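Local coordinates for protein PHOX (Pseudomonas fluorescens, PDB 4A9V) that acts as an alkaline phosphatase, a beta-propeller hydrolase that probably releases phosphate from phosphomonoesters with a cofactor of iron and calcium ions, at residues T92-R95 with Y96-P99; Q135-R138 with Y139-R142; R233-M236 with A237-P240. All coordinates share one frame; numbering follows the deposited sequence.

Interaction 1. Residues T92-R95 with Y96-P99. With EDO (1,2-ethanediol), chain J.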
loop_
_atom_site.group_PDB
_atom_site.type_symbol
_atom_site.label_atom_id
_atom_site.label_comp_id
_atom_site.label_asym_id
_atom_site.label_seq_id
_atom_site.Cartn_x
_atom_site.Cartn_y
_atom_site.Cartn_z
ATOM N N THR A 92 -6.542 -2.594 -12.542
ATOM C CA THR A 92 -7.791 -3.151 -13.035
ATOM C C THR A 92 -7.561 -4.509 -13.673
ATOM O O THR A 92 -6.433 -4.902 -13.950
ATOM C CB THR A 92 -8.517 -2.175 -13.993
ATOM O OG1 THR A 92 -9.809 -2.697 -14.340
ATOM C CG2 THR A 92 -7.711 -1.942 -15.261
ATOM N N ASN A 93 -8.651 -5.241 -13.846
ATOM C CA ASN A 93 -8.612 -6.619 -14.307
ATOM C C ASN A 93 -9.254 -6.688 -15.685
ATOM O O ASN A 93 -10.477 -6.582 -15.804
ATOM C CB ASN A 93 -9.410 -7.476 -13.330
ATOM C CG ASN A 93 -9.016 -7.215 -11.886
ATOM O OD1 ASN A 93 -7.860 -7.392 -11.510
ATOM N ND2 ASN A 93 -9.960 -6.731 -11.087
ATOM N N TYR A 94 -8.437 -6.702 -16.733
ATOM C CA TYR A 94 -8.959 -6.577 -18.088
ATOM C C TYR A 94 -10.009 -7.652 -18.411
ATOM O O TYR A 94 -10.922 -7.408 -19.194
ATOM C CB TYR A 94 -7.831 -6.628 -19.121
ATOM C CG TYR A 94 -6.865 -5.453 -19.087
ATOM C CD1 TYR A 94 -7.222 -4.228 -18.542
ATOM C CD2 TYR A 94 -5.613 -5.557 -19.667
ATOM C CE1 TYR A 94 -6.364 -3.142 -18.593
ATOM C CE2 TYR A 94 -4.757 -4.471 -19.739
ATOM C CZ TYR A 94 -5.161 -3.253 -19.244
ATOM O OH TYR A 94 -4.328 -2.155 -19.270
ATOM N N ARG A 95 -9.879 -8.839 -17.822
ATOM C CA ARG A 95 -10.854 -9.894 -18.090
ATOM C C ARG A 95 -12.269 -9.508 -17.696
ATOM O O ARG A 95 -13.230 -10.044 -18.249
ATOM C CB ARG A 95 -10.449 -11.219 -17.439
ATOM C CG ARG A 95 -10.623 -11.284 -15.935
ATOM C CD ARG A 95 -10.061 -12.579 -15.364
ATOM N NE ARG A 95 -10.769 -13.748 -15.880
ATOM C CZ ARG A 95 -10.184 -14.896 -16.208
ATOM N NH1 ARG A 95 -8.895 -15.083 -15.962
ATOM N NH2 ARG A 95 -10.923 -15.914 -16.617
ATOM N N TYR A 96 -12.392 -8.582 -16.747
ATOM C CA TYR A 96 -13.692 -8.117 -16.269
ATOM C C TYR A 96 -14.018 -6.694 -16.722
ATOM O O TYR A 96 -15.183 -6.311 -16.757
ATOM C CB TYR A 96 -13.782 -8.229 -14.744
ATOM C CG TYR A 96 -13.516 -9.622 -14.227
ATOM C CD1 TYR A 96 -14.232 -10.706 -14.704
ATOM C CD2 TYR A 96 -12.570 -9.849 -13.239
ATOM C CE1 TYR A 96 -13.989 -11.980 -14.237
ATOM C CE2 TYR A 96 -12.334 -11.119 -12.751
ATOM C CZ TYR A 96 -13.032 -12.184 -13.273
ATOM O OH TYR A 96 -12.788 -13.468 -12.845
ATOM N N LEU A 97 -13.009 -5.890 -17.026
ATOM C CA LEU A 97 -13.224 -4.473 -17.282
ATOM C C LEU A 97 -13.944 -4.243 -18.615
ATOM O O LEU A 97 -14.804 -3.370 -18.722
ATOM C CB LEU A 97 -11.892 -3.722 -17.266
ATOM C CG LEU A 97 -11.983 -2.216 -17.528
ATOM C CD1 LEU A 97 -12.850 -1.523 -16.484
ATOM C CD2 LEU A 97 -10.596 -1.596 -17.577
ATOM N N TYR A 98 -13.518 -4.976 -19.642
ATOM C CA TYR A 98 -14.003 -4.787 -21.008
ATOM C C TYR A 98 -14.900 -5.961 -21.394
ATOM O O TYR A 98 -14.638 -7.089 -20.991
ATOM C CB TYR A 98 -12.825 -4.730 -21.986
ATOM C CG TYR A 98 -11.769 -3.708 -21.631
ATOM C CD1 TYR A 98 -12.065 -2.350 -21.590
ATOM C CD2 TYR A 98 -10.471 -4.105 -21.345
ATOM C CE1 TYR A 98 -11.079 -1.411 -21.337
ATOM C CE2 TYR A 98 -9.470 -3.177 -21.116
ATOM C CZ TYR A 98 -9.783 -1.836 -21.080
ATOM O OH TYR A 98 -8.773 -0.937 -20.789
ATOM N N PRO A 99 -15.845 -5.740 -22.319
ATOM C CA PRO A 99 -16.649 -6.884 -22.769
ATOM C C PRO A 99 -15.795 -7.946 -23.450
ATOM O O PRO A 99 -16.075 -9.137 -23.326
ATOM C CB PRO A 99 -17.636 -6.272 -23.768
ATOM C CG PRO A 99 -17.599 -4.807 -23.537
ATOM C CD PRO A 99 -16.258 -4.476 -22.948
HETATM C C1 EDO J . -17.540 -10.370 -19.638
HETATM O O1 EDO J . -18.373 -9.686 -18.694
HETATM C C2 EDO J . -16.176 -9.685 -19.725
HETATM O O2 EDO J . -16.267 -8.373 -19.145
#
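Arg95 sets its CG between the backbone N and the carbonyl carbon (chi1 74°), and Tyr96 turns its ring anti to its own carbonyl carbon, beside the backbone N; the two side chains then run side by side in the same direction. Arg95 CG lies over the face of the Tyr96 ring, 3.5 Å from the centroid and 6° off the normal, a nearly centred CH-pi contact. A phenylalanine here would probably leave Gly553 O without its hydroxyl partner. Asn93, at the N-cap position, starts the short helix 94-97: its O accepts i+3 and i+4 bonds from Tyr96 N and Leu97 N, both at 2.9 Å. Tyr94 and Tyr98 lie alongside each other with their rings oblique, CD1 of Tyr94 being 3.6 Å from CE2 of Tyr98. Leu97 CD2 rests against Thr92 OG1, whose hydrogen bond goes to Asp66. Thr92 and Tyr98 pack on helix 107-115. An ethanediol, probably from the crystallisation liquor, donates from O2 to Tyr98 O. The chemistry is thus mostly apolar side-chain contact around one carbonyl oxygen that takes two N-H donors, with the tyrosine hydroxyls tied to backbone oxygens elsewhere.

Interaction 2. Residues Q135-R138 with Y139-R142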
loop_
_atom_site.group_PDB
_atom_site.type_symbol
_atom_site.label_atom_id
_atom_site.label_comp_id
_atom_site.label_asym_id
_atom_site.label_seq_id
_atom_site.Cartn_x
_atom_site.Cartn_y
_atom_site.Cartn_z
ATOM N N GLN A 135 -24.393 7.578 -1.132
ATOM C CA GLN A 135 -24.341 8.046 -2.509
ATOM C C GLN A 135 -24.866 9.477 -2.568
ATOM O O GLN A 135 -25.781 9.834 -1.826
ATOM C CB GLN A 135 -25.165 7.130 -3.416
ATOM C CG GLN A 135 -24.934 7.390 -4.891
ATOM C CD GLN A 135 -25.668 6.424 -5.802
ATOM O OE1 GLN A 135 -26.036 5.319 -5.401
ATOM N NE2 GLN A 135 -25.867 6.834 -7.041
ATOM N N GLY A 136 -24.243 10.317 -3.388
ATOM C CA GLY A 136 -24.704 11.691 -3.552
ATOM C C GLY A 136 -24.161 12.687 -2.536
ATOM O O GLY A 136 -24.487 13.868 -2.603
ATOM N N SER A 137 -23.304 12.249 -1.622
ATOM C CA SER A 137 -22.635 13.178 -0.714
ATOM C C SER A 137 -21.799 14.169 -1.508
ATOM O O SER A 137 -21.087 13.784 -2.441
ATOM C CB SER A 137 -21.735 12.417 0.248
ATOM O OG SER A 137 -20.909 13.315 0.968
ATOM N N ARG A 138 -21.732 15.402 -1.021
ATOM C CA ARG A 138 -20.896 16.414 -1.648
ATOM C C ARG A 138 -19.402 16.105 -1.516
ATOM O O ARG A 138 -18.590 16.647 -2.260
ATOM C CB ARG A 138 -21.204 17.794 -1.066
ATOM C CG ARG A 138 -20.595 18.045 0.300
ATOM C CD ARG A 138 -20.712 19.509 0.714
ATOM N NE ARG A 138 -19.873 20.391 -0.098
ATOM C CZ ARG A 138 -18.678 20.849 0.277
ATOM N NH1 ARG A 138 -18.268 20.690 1.532
ATOM N NH2 ARG A 138 -17.979 21.625 -0.541
ATOM N N TYR A 139 -19.048 15.193 -0.613
ATOM C CA TYR A 139 -17.650 14.819 -0.412
ATOM C C TYR A 139 -17.198 13.695 -1.341
ATOM O O TYR A 139 -16.010 13.420 -1.448
ATOM C CB TYR A 139 -17.421 14.434 1.045
ATOM C CG TYR A 139 -17.577 15.601 1.992
ATOM C CD1 TYR A 139 -16.574 16.545 2.116
ATOM C CD2 TYR A 139 -18.778 15.832 2.650
ATOM C CE1 TYR A 139 -16.732 17.652 2.925
ATOM C CE2 TYR A 139 -18.966 16.968 3.419
ATOM C CZ TYR A 139 -17.933 17.865 3.566
ATOM O OH TYR A 139 -18.099 18.997 4.332
ATOM N N ASN A 140 -18.138 12.975 -1.942
ATOM C CA ASN A 140 -17.761 11.840 -2.776
ATOM C C ASN A 140 -16.969 12.333 -3.976
ATOM O O ASN A 140 -17.357 13.306 -4.622
ATOM C CB ASN A 140 -18.989 11.075 -3.256
ATOM C CG ASN A 140 -19.713 10.352 -2.139
ATOM O OD1 ASN A 140 -19.228 10.256 -1.003
ATOM N ND2 ASN A 140 -20.865 9.787 -2.475
ATOM N N ARG A 141 -15.916 11.610 -4.341
ATOM C CA ARG A 141 -15.025 12.090 -5.378
ATOM C C ARG A 141 -14.205 10.948 -5.935
ATOM O O ARG A 141 -13.710 10.115 -5.184
ATOM C CB ARG A 141 -14.097 13.146 -4.777
ATOM C CG ARG A 141 -13.208 13.823 -5.782
ATOM C CD ARG A 141 -12.271 14.795 -5.101
ATOM N NE ARG A 141 -11.471 15.481 -6.094
ATOM C CZ ARG A 141 -10.630 16.467 -5.835
ATOM N NH1 ARG A 141 -10.316 16.759 -4.578
ATOM N NH2 ARG A 141 -10.046 17.096 -6.847
ATOM N N ARG A 142 -13.990 10.968 -7.245
ATOM C CA ARG A 142 -12.923 10.193 -7.871
ATOM C C ARG A 142 -11.740 11.088 -8.208
ATOM O O ARG A 142 -11.889 12.113 -8.871
ATOM C CB ARG A 142 -13.409 9.491 -9.137
ATOM C CG ARG A 142 -14.314 8.295 -8.903
ATOM C CD ARG A 142 -13.717 7.245 -7.975
ATOM N NE ARG A 142 -12.316 6.936 -8.248
ATOM C CZ ARG A 142 -11.881 6.376 -9.370
ATOM N NH1 ARG A 142 -12.733 5.827 -10.222
ATOM N NH2 ARG A 142 -10.585 6.357 -9.651
#
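Arg138 and Tyr139 cross obliquely at the outer corner of a turn, the arginine passing over one face of the phenol ring. Its CG sits 4.0 Å from the Tyr139 ring centroid, displaced toward the rim, and makes a CH-pi contact there. The chain bends at chi3 (-69°), which brings the guanidinium back to the hydroxyl end of the ring. The guanidinium does not stack: its plane stands 71° from that of the ring. Arg138 CZ is 4.9 Å from the Tyr139 centroid and 27° off the ring normal, an off-centre cation-pi interaction. NH1 of Arg138 is 3.3 Å from Tyr139 OH, which lies at the guanidinium edge.

Ser137 meets the same ring from another direction, with OG near the ring plane at its edge. With OG anti to its backbone N, Ser137 accepts a fairly straight bond from Tyr139 N (3.1 Å), an ST turn. It is combined with a type I beta turn from Ser137 to Asn140, in which Asn140 N donates to Ser137 O at 3.1 Å from above the carbonyl plane. The amide of Asn140 turns back to the serine, OD1 lying 3.5 Å from Ser137 CB, and its ends are bound elsewhere: ND2 to Leu42 O and Val134 O, OD1 to Glu123 N.

The turn interrupts the long edge strand 130-144, which forms a hairpin with strand 118-127 in a four-stranded antiparallel sheet of the propeller. Glu123 of that partner strand is hydrogen-bonded to Ser137 OG, and Arg141 resumes backbone pairing with Val121. Across the sheet, the Tyr139 ring meets Phe76 of strand 68-76 edge-to-face and touches Leu84 of strand 82-89.

Interaction 3. Residues R233-M236 with A237-P240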
loop_
_atom_site.group_PDB
_atom_site.type_symbol
_atom_site.label_atom_id
_atom_site.label_comp_id
_atom_site.label_asym_id
_atom_site.label_seq_id
_atom_site.Cartn_x
_atom_site.Cartn_y
_atom_site.Cartn_z
ATOM N N ARG A 233 1.121 9.497 -23.921
ATOM C CA ARG A 233 1.681 9.939 -22.652
ATOM C C ARG A 233 2.536 8.835 -22.019
ATOM O O ARG A 233 3.472 9.115 -21.278
ATOM C CB ARG A 233 0.557 10.370 -21.708
ATOM C CG ARG A 233 1.044 10.964 -20.395
ATOM C CD ARG A 233 -0.024 11.787 -19.693
ATOM N NE ARG A 233 -1.142 10.981 -19.215
ATOM C CZ ARG A 233 -1.352 10.691 -17.935
ATOM N NH1 ARG A 233 -0.355 10.765 -17.064
ATOM N NH2 ARG A 233 -2.552 10.300 -17.534
ATOM N N PHE A 234 2.191 7.590 -22.324
ATOM C CA PHE A 234 2.841 6.418 -21.752
ATOM C C PHE A 234 3.894 5.799 -22.675
ATOM O O PHE A 234 4.473 4.755 -22.351
ATOM C CB PHE A 234 1.775 5.385 -21.383
ATOM C CG PHE A 234 0.845 5.858 -20.294
ATOM C CD1 PHE A 234 1.250 5.849 -18.975
ATOM C CD2 PHE A 234 -0.322 6.531 -20.608
ATOM C CE1 PHE A 234 0.484 6.445 -17.992
ATOM C CE2 PHE A 234 -1.097 7.132 -19.629
ATOM C CZ PHE A 234 -0.680 7.107 -18.321
ATOM N N ASP A 235 4.127 6.445 -23.822
ATOM C CA ASP A 235 5.119 5.999 -24.800
ATOM C C ASP A 235 6.449 6.697 -24.549
ATOM O O ASP A 235 6.596 7.898 -24.802
ATOM C CB ASP A 235 4.609 6.312 -26.205
ATOM C CG ASP A 235 5.557 5.853 -27.302
ATOM O OD1 ASP A 235 6.658 5.340 -26.991
ATOM O OD2 ASP A 235 5.167 5.978 -28.481
ATOM N N MET A 236 7.400 5.941 -24.007
ATOM C CA MET A 236 8.706 6.477 -23.637
ATOM C C MET A 236 9.529 6.988 -24.817
ATOM O O MET A 236 10.480 7.741 -24.611
ATOM C CB MET A 236 9.510 5.421 -22.881
ATOM C CG MET A 236 8.913 5.046 -21.539
ATOM S SD MET A 236 9.160 6.342 -20.311
ATOM C CE MET A 236 10.934 6.289 -20.084
ATOM N N ALA A 237 9.177 6.591 -26.039
ATOM C CA ALA A 237 9.845 7.130 -27.226
ATOM C C ALA A 237 9.493 8.605 -27.399
ATOM O O ALA A 237 10.187 9.329 -28.113
ATOM C CB ALA A 237 9.463 6.338 -28.471
ATOM N N LYS A 238 8.320 8.991 -26.901
ATOM C CA LYS A 238 7.790 10.339 -27.100
ATOM C C LYS A 238 7.885 11.201 -25.840
ATOM O O LYS A 238 8.133 12.404 -25.923
ATOM C CB LYS A 238 6.335 10.263 -27.571
ATOM C CG LYS A 238 6.172 9.582 -28.917
ATOM C CD LYS A 238 4.715 9.445 -29.334
ATOM C CE LYS A 238 4.584 9.100 -30.812
ATOM N NZ LYS A 238 3.162 9.060 -31.253
ATOM N N ASN A 239 7.634 10.597 -24.681
ATOM C CA ASN A 239 7.484 11.345 -23.439
ATOM C C ASN A 239 8.251 10.703 -22.288
ATOM O O ASN A 239 7.670 10.341 -21.262
ATOM C CB ASN A 239 6.007 11.452 -23.072
ATOM C CG ASN A 239 5.238 12.305 -24.048
ATOM O OD1 ASN A 239 5.477 13.508 -24.150
ATOM N ND2 ASN A 239 4.380 11.679 -24.833
ATOM N N PRO A 240 9.573 10.538 -22.446
ATOM C CA PRO A 240 10.322 9.804 -21.429
ATOM C C PRO A 240 10.268 10.421 -20.034
ATOM O O PRO A 240 10.307 9.697 -19.043
ATOM C CB PRO A 240 11.752 9.812 -21.976
ATOM C CG PRO A 240 11.803 10.991 -22.886
ATOM C CD PRO A 240 10.445 11.036 -23.522
HETATM O O HOH W 1 6.080 7.901 -21.415
HETATM O O HOH W 2 2.935 6.866 -29.647
#
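The carboxylate of Asp235 is met from above its plane by the backbone of Ala237, whose N donates to Asp235 OD1 at 3.0 Å from 47° out of that plane; Ala237 CB also lies close to this oxygen. Lys238 comes to the other oxygen: its extended chain runs past the aspartate at a slant, CD being 3.6 Å from Asp235 OD2. A second flat group, the guanidinium of Arg233, has Phe234 CZ over the centre of one face, and its nitrogens reach Gly145 O and, through a salt bridge, Glu242.

With CG anti to the backbone N (chi1 -179°), Asp235 brings OD1 to Ala237 N, and that bond makes an Asx turn. The main-chain oxygen of the same residue accepts twice: from Lys238 N at 2.9 Å, above the carbonyl plane, and from Asn239 N at 2.9 Å, nearly along the C=O axis. Together these bonds wind 235-239 into one compact turn. A water donating to both Arg233 O and Asn239 O bridges the residues flanking it. Met236, bent twice along its chain, curls back so that CE lies 4.1 Å from Pro240 CB. The turn belongs to the loop between helix 211-216 and strand 249-252, where Phe234 and Met236 pair by backbone bonds with Gly201.

Opposite charges do not touch directly here. Asp235 OD2 and Lys238 NZ are 4.6 Å apart and share a water that donates to the carboxylate and accepts from the ammonium. Since Asp235 OD2 is also bonded to Ser203 OG, the buried carboxylate is well supplied with donors, which would probably stabilise its negative charge.

All three are local contacts, one a short helix and two turns, following one another along the chain and touching nowhere. Helix 94-97 of interaction 1 follows strand 82-89 and precedes strand 118-127 in the chain, and 135-142 interrupts the edge strand of that sheet, yet their centres are 25 Å apart. Interaction 3 has its centre 24 Å from interaction 1 and 34 Å from interaction 2; Tyr94 OH of interaction 1 is hydrogen-bonded to Ile225 O, in the loop that also carries 233-240. Only interaction 1 comes near a calcium or lithium site: Asn93 is about 9 Å, side chain to side chain, from Glu532, which binds lithium here and has also been seen to bind calcium.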